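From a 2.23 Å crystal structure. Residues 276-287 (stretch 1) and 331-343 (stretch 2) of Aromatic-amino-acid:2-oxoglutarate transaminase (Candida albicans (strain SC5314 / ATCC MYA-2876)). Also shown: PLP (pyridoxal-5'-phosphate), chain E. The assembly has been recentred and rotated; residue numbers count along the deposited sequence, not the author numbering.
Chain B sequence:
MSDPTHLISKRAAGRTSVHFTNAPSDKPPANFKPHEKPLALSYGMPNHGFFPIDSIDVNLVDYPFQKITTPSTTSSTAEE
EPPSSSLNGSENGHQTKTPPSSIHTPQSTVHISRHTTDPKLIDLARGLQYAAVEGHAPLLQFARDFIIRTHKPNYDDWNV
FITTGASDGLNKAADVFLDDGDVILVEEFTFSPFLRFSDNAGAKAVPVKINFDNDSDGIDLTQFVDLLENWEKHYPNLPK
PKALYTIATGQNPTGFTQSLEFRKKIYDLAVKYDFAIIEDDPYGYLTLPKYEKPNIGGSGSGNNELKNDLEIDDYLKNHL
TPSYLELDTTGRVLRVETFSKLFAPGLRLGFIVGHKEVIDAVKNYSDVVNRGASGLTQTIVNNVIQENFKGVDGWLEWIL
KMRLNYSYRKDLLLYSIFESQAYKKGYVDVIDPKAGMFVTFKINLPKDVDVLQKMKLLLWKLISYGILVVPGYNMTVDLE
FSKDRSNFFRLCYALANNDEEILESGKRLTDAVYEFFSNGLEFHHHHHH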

# COMPACT_ATOMS: atom_id res chain seq x y z
N ALA B 276 13.17 22.39 0.30
CA ALA B 276 13.48 20.95 0.29
C ALA B 276 13.67 20.48 -1.15
O ALA B 276 13.06 21.06 -2.08
N ILE B 277 14.45 19.41 -1.31
CA ILE B 277 14.60 18.70 -2.60
C ILE B 277 13.98 17.31 -2.47
O ILE B 277 14.42 16.51 -1.62
N ILE B 278 12.97 17.03 -3.29
CA ILE B 278 12.48 15.64 -3.54
C ILE B 278 13.20 15.17 -4.81
O ILE B 278 12.97 15.74 -5.90
N GLU B 279 14.08 14.19 -4.66
CA GLU B 279 14.87 13.56 -5.74
C GLU B 279 14.19 12.24 -6.08
O GLU B 279 14.08 11.36 -5.18
N ASP B 280 13.72 12.10 -7.30
CA ASP B 280 13.12 10.85 -7.80
C ASP B 280 14.16 10.24 -8.74
O ASP B 280 14.61 10.96 -9.60
N ASP B 281 14.56 8.98 -8.52
CA ASP B 281 15.58 8.29 -9.34
C ASP B 281 15.19 6.83 -9.55
O ASP B 281 15.85 5.93 -9.05
N PRO B 282 14.15 6.54 -10.35
CA PRO B 282 13.80 5.16 -10.68
C PRO B 282 14.74 4.39 -11.63
O PRO B 282 14.72 3.18 -11.55
N TYR B 283 15.57 5.04 -12.43
CA TYR B 283 16.45 4.33 -13.41
C TYR B 283 17.78 5.06 -13.64
O TYR B 283 18.40 4.81 -14.69
N GLY B 284 18.24 5.86 -12.67
CA GLY B 284 19.53 6.57 -12.73
C GLY B 284 20.69 5.60 -12.68
O GLY B 284 21.83 6.02 -12.94
N TYR B 285 20.43 4.34 -12.33
CA TYR B 285 21.47 3.29 -12.31
C TYR B 285 21.70 2.80 -13.74
O TYR B 285 22.80 2.29 -14.02
N LEU B 286 20.71 2.98 -14.62
CA LEU B 286 20.80 2.57 -16.05
C LEU B 286 21.49 3.69 -16.84
O LEU B 286 20.81 4.42 -17.54
N THR B 287 22.81 3.84 -16.66
CA THR B 287 23.63 4.89 -17.30
C THR B 287 23.90 4.42 -18.74
O THR B 287 24.13 3.22 -18.91
N GLY B 331 19.81 17.16 5.77
CA GLY B 331 18.61 16.33 5.60
C GLY B 331 17.52 17.08 4.86
O GLY B 331 16.34 16.78 5.07
N ARG B 332 17.89 18.02 3.98
CA ARG B 332 16.93 18.84 3.20
C ARG B 332 16.53 18.07 1.93
O ARG B 332 15.56 18.48 1.26
N VAL B 333 17.25 16.99 1.63
CA VAL B 333 16.98 16.05 0.50
C VAL B 333 16.23 14.81 1.00
O VAL B 333 16.67 14.17 2.01
N LEU B 334 15.19 14.43 0.26
CA LEU B 334 14.54 13.11 0.40
C LEU B 334 14.72 12.39 -0.94
O LEU B 334 14.20 12.90 -1.96
N ARG B 335 15.40 11.25 -0.95
CA ARG B 335 15.61 10.46 -2.20
C ARG B 335 14.53 9.38 -2.31
O ARG B 335 14.36 8.58 -1.35
N VAL B 336 13.83 9.33 -3.44
CA VAL B 336 12.85 8.25 -3.74
C VAL B 336 13.47 7.18 -4.65
O VAL B 336 13.92 7.52 -5.77
N GLU B 337 13.46 5.94 -4.20
CA GLU B 337 13.88 4.76 -4.99
C GLU B 337 12.68 3.82 -5.20
O GLU B 337 11.70 3.94 -4.43
N THR B 338 12.78 2.94 -6.21
CA THR B 338 11.80 1.86 -6.50
C THR B 338 12.54 0.61 -7.02
O THR B 338 13.66 0.75 -7.59
N PHE B 339 11.90 -0.55 -6.88
CA PHE B 339 12.35 -1.82 -7.50
C PHE B 339 11.57 -2.03 -8.80
O PHE B 339 11.76 -3.07 -9.41
N SER B 340 10.73 -1.06 -9.18
CA SER B 340 9.82 -1.18 -10.35
C SER B 340 10.62 -1.39 -11.64
O SER B 340 10.31 -2.28 -12.43
N LYS B 341 11.65 -0.57 -11.86
CA LYS B 341 12.27 -0.49 -13.17
C LYS B 341 13.56 -1.35 -13.19
O LYS B 341 14.00 -1.74 -14.27
N LEU B 342 14.07 -1.76 -12.02
CA LEU B 342 15.25 -2.60 -11.92
C LEU B 342 14.89 -4.06 -11.62
O LEU B 342 15.76 -4.90 -11.77
N PHE B 343 13.71 -4.34 -11.03
CA PHE B 343 13.27 -5.71 -10.66
C PHE B 343 11.94 -5.97 -11.37
O PHE B 343 11.97 -6.70 -12.37

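The strand beginning at Ala276 runs parallel to strand 333-338, with Ile277, Glu279, Val333 and Arg335 on one face of the sheet and Ile278, Asp280, Leu334 and Val336 on the other. Ile277 (m, t) lies beside Val333 (t), CB to CG2 4.1 Å, while across the sheet Ile278 CG2 comes within 4.4 Å of Val336 CG2.

The polar centre is Arg335, whose t, t, t chain is fully extended and carries the guanidinium to the carboxylates of Glu279 and Asp281. Glu279, also extended (t, t), turns its carboxylate at chi3 of 64° so that OE1 forms a salt bridge with Arg335 NH1 (2.8 Å). Asp281 (t) points toward the other stretch; its CB lies over one face of the guanidinium and its OD2 bridges to Arg335 NH2 (2.6 Å). Glu337 starts away from stretch 1, but chi1 m and an off-well chi2 of -116° bring its carboxylate back, where OE2 accepts from Arg335 NE (2.8 Å) and from Tyr285 OH (2.7 Å). Tyr285 (m) points its CA-to-CB bond toward stretch 2, which lets OH reach Glu337 OE2, and sets CD2 3.8 Å from CD1 of Leu342 (m, t), whose CD2 meets Leu286 CD2 at 4.0 Å.

On the cofactor side, Lys341 points toward stretch 1 and is covalently joined to PLP, NZ to C4A 1.3 Å, as befits a transaminase. Its chain bends at chi2 (-113°) and chi4 (p), and its CD lies at the edge of the Tyr283 ring, 4.1 Å from CD2. Tyr283, at an off-well chi1 of 32°, hydrogen-bonds through OH to PLP O3 (3.1 Å). Asp280 (t) places OD2 2.7 Å from PLP N1, while Thr338 OG1 (t) and Ser340 OG (m) donate to PLP O2P at 2.5 and 2.6 Å. Water 1 links Asp280 OD1 (2.8 Å) to Val336 O (3.0 Å), and Pro282 CB packs 3.7 Å from Thr338 CG2.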

# COMPACT_ATOMS: atom_id res chain seq x y z
CB ALA B 276 12.38 20.16 0.97
CB ILE B 277 16.08 18.65 -3.02
CG1 ILE B 277 16.68 20.05 -3.12
CG2 ILE B 277 16.23 17.85 -4.32
CD1 ILE B 277 18.19 20.06 -3.29
CB ILE B 278 10.95 15.60 -3.63
CG1 ILE B 278 10.29 16.11 -2.35
CG2 ILE B 278 10.46 14.20 -3.96
CD1 ILE B 278 8.84 16.52 -2.51
CB GLU B 279 16.33 13.34 -5.32
CG GLU B 279 17.18 12.68 -6.40
CD GLU B 279 18.64 12.42 -5.98
OE1 GLU B 279 18.86 11.61 -5.04
OE2 GLU B 279 19.55 12.99 -6.62
CB ASP B 280 11.75 11.15 -8.41
CG ASP B 280 10.91 9.96 -8.87
OD1 ASP B 280 11.32 8.80 -8.64
OD2 ASP B 280 9.83 10.23 -9.44
CB ASP B 281 16.97 8.41 -8.69
CG ASP B 281 18.07 8.06 -9.69
OD1 ASP B 281 17.95 8.55 -10.85
OD2 ASP B 281 19.01 7.29 -9.32
CB PRO B 282 12.40 5.32 -11.29
CG PRO B 282 12.41 6.71 -11.87
CD PRO B 282 13.25 7.54 -10.93
CB TYR B 283 15.73 4.13 -14.75
CG TYR B 283 14.76 5.24 -15.03
CD1 TYR B 283 15.18 6.55 -14.92
CD2 TYR B 283 13.42 5.00 -15.31
CE1 TYR B 283 14.31 7.59 -15.10
CE2 TYR B 283 12.52 6.04 -15.47
CZ TYR B 283 12.98 7.34 -15.35
OH TYR B 283 12.16 8.43 -15.52
CB TYR B 285 21.15 2.15 -11.35
CG TYR B 285 21.04 2.60 -9.92
CD1 TYR B 285 22.18 2.95 -9.23
CD2 TYR B 285 19.83 2.66 -9.26
CE1 TYR B 285 22.13 3.37 -7.92
CE2 TYR B 285 19.77 3.08 -7.93
CZ TYR B 285 20.92 3.45 -7.27
OH TYR B 285 20.92 3.89 -5.98
CB LEU B 286 19.40 2.26 -16.56
CG LEU B 286 18.65 1.21 -15.74
CD1 LEU B 286 17.21 1.08 -16.21
CD2 LEU B 286 19.36 -0.14 -15.75
CB THR B 287 24.92 5.17 -16.51
OG1 THR B 287 25.66 3.95 -16.44
CG2 THR B 287 24.65 5.69 -15.12
CB ARG B 332 17.61 20.20 3.01
CG ARG B 332 17.30 20.97 1.74
CD ARG B 332 18.36 22.05 1.56
NE ARG B 332 18.56 22.88 2.74
CZ ARG B 332 17.72 23.83 3.16
NH1 ARG B 332 16.58 24.05 2.53
NH2 ARG B 332 18.01 24.56 4.22
CB VAL B 333 18.28 15.61 -0.19
CG1 VAL B 333 18.06 14.54 -1.24
CG2 VAL B 333 18.98 16.82 -0.79
CB LEU B 334 13.06 13.33 0.74
CG LEU B 334 12.27 12.08 1.06
CD1 LEU B 334 11.05 12.44 1.89
CD2 LEU B 334 11.85 11.35 -0.22
CB ARG B 335 16.99 9.82 -2.26
CG ARG B 335 17.16 8.92 -3.48
CD ARG B 335 18.50 8.22 -3.49
NE ARG B 335 18.72 7.35 -4.64
CZ ARG B 335 19.08 7.75 -5.85
NH1 ARG B 335 19.22 9.03 -6.12
NH2 ARG B 335 19.27 6.85 -6.80
CB VAL B 336 11.59 8.86 -4.38
CG1 VAL B 336 10.56 7.78 -4.74
CG2 VAL B 336 11.00 9.89 -3.44
CB GLU B 337 14.99 4.00 -4.27
CG GLU B 337 16.32 4.73 -4.27
CD GLU B 337 17.47 4.06 -5.01
OE1 GLU B 337 17.26 3.06 -5.74
OE2 GLU B 337 18.56 4.57 -4.88
CB THR B 338 10.72 2.35 -7.47
OG1 THR B 338 9.71 1.36 -7.72
CG2 THR B 338 11.30 2.78 -8.79
CB PHE B 339 12.19 -3.01 -6.55
CG PHE B 339 13.07 -2.94 -5.32
CD1 PHE B 339 14.41 -3.28 -5.40
CD2 PHE B 339 12.56 -2.53 -4.10
CE1 PHE B 339 15.22 -3.20 -4.28
CE2 PHE B 339 13.38 -2.43 -2.99
CZ PHE B 339 14.71 -2.78 -3.07
CB SER B 340 8.88 -0.01 -10.44
OG SER B 340 7.86 -0.09 -9.45
CB LYS B 341 12.37 0.98 -13.64
CG LYS B 341 11.12 1.83 -13.40
CD LYS B 341 10.36 2.32 -14.63
CE LYS B 341 8.96 2.92 -14.38
NZ LYS B 341 8.99 4.10 -13.49
CB LEU B 342 16.14 -2.12 -10.77
CG LEU B 342 16.95 -0.85 -10.99
CD1 LEU B 342 17.74 -0.52 -9.74
CD2 LEU B 342 17.88 -1.02 -12.19
CB PHE B 343 13.26 -5.86 -9.14
CG PHE B 343 13.23 -7.28 -8.63
CD1 PHE B 343 12.20 -8.15 -8.98
CD2 PHE B 343 14.21 -7.74 -7.77
CE1 PHE B 343 12.15 -9.44 -8.48
CE2 PHE B 343 14.17 -9.03 -7.27
CZ PHE B 343 13.15 -9.88 -7.64
N1 PLP E . 8.73 8.56 -11.20
C2 PLP E . 9.22 8.44 -12.43
C2A PLP E . 10.06 9.56 -12.94
C3 PLP E . 8.97 7.27 -13.20
O3 PLP E . 9.49 7.18 -14.46
C4 PLP E . 8.17 6.23 -12.66
C4A PLP E . 8.00 4.97 -13.42
C5 PLP E . 7.69 6.39 -11.34
C6 PLP E . 7.98 7.56 -10.69
C5A PLP E . 6.76 5.41 -10.68
O4P PLP E . 7.37 4.19 -10.20
P PLP E . 6.49 3.11 -9.38
O1P PLP E . 5.51 3.90 -8.52
O2P PLP E . 7.58 2.35 -8.62
O3P PLP E . 5.78 2.27 -10.39
O HOH W 1 12.26 6.32 -7.91
O HOH W 2 15.41 3.63 -7.69
O HOH W 3 13.81 0.57 -10.09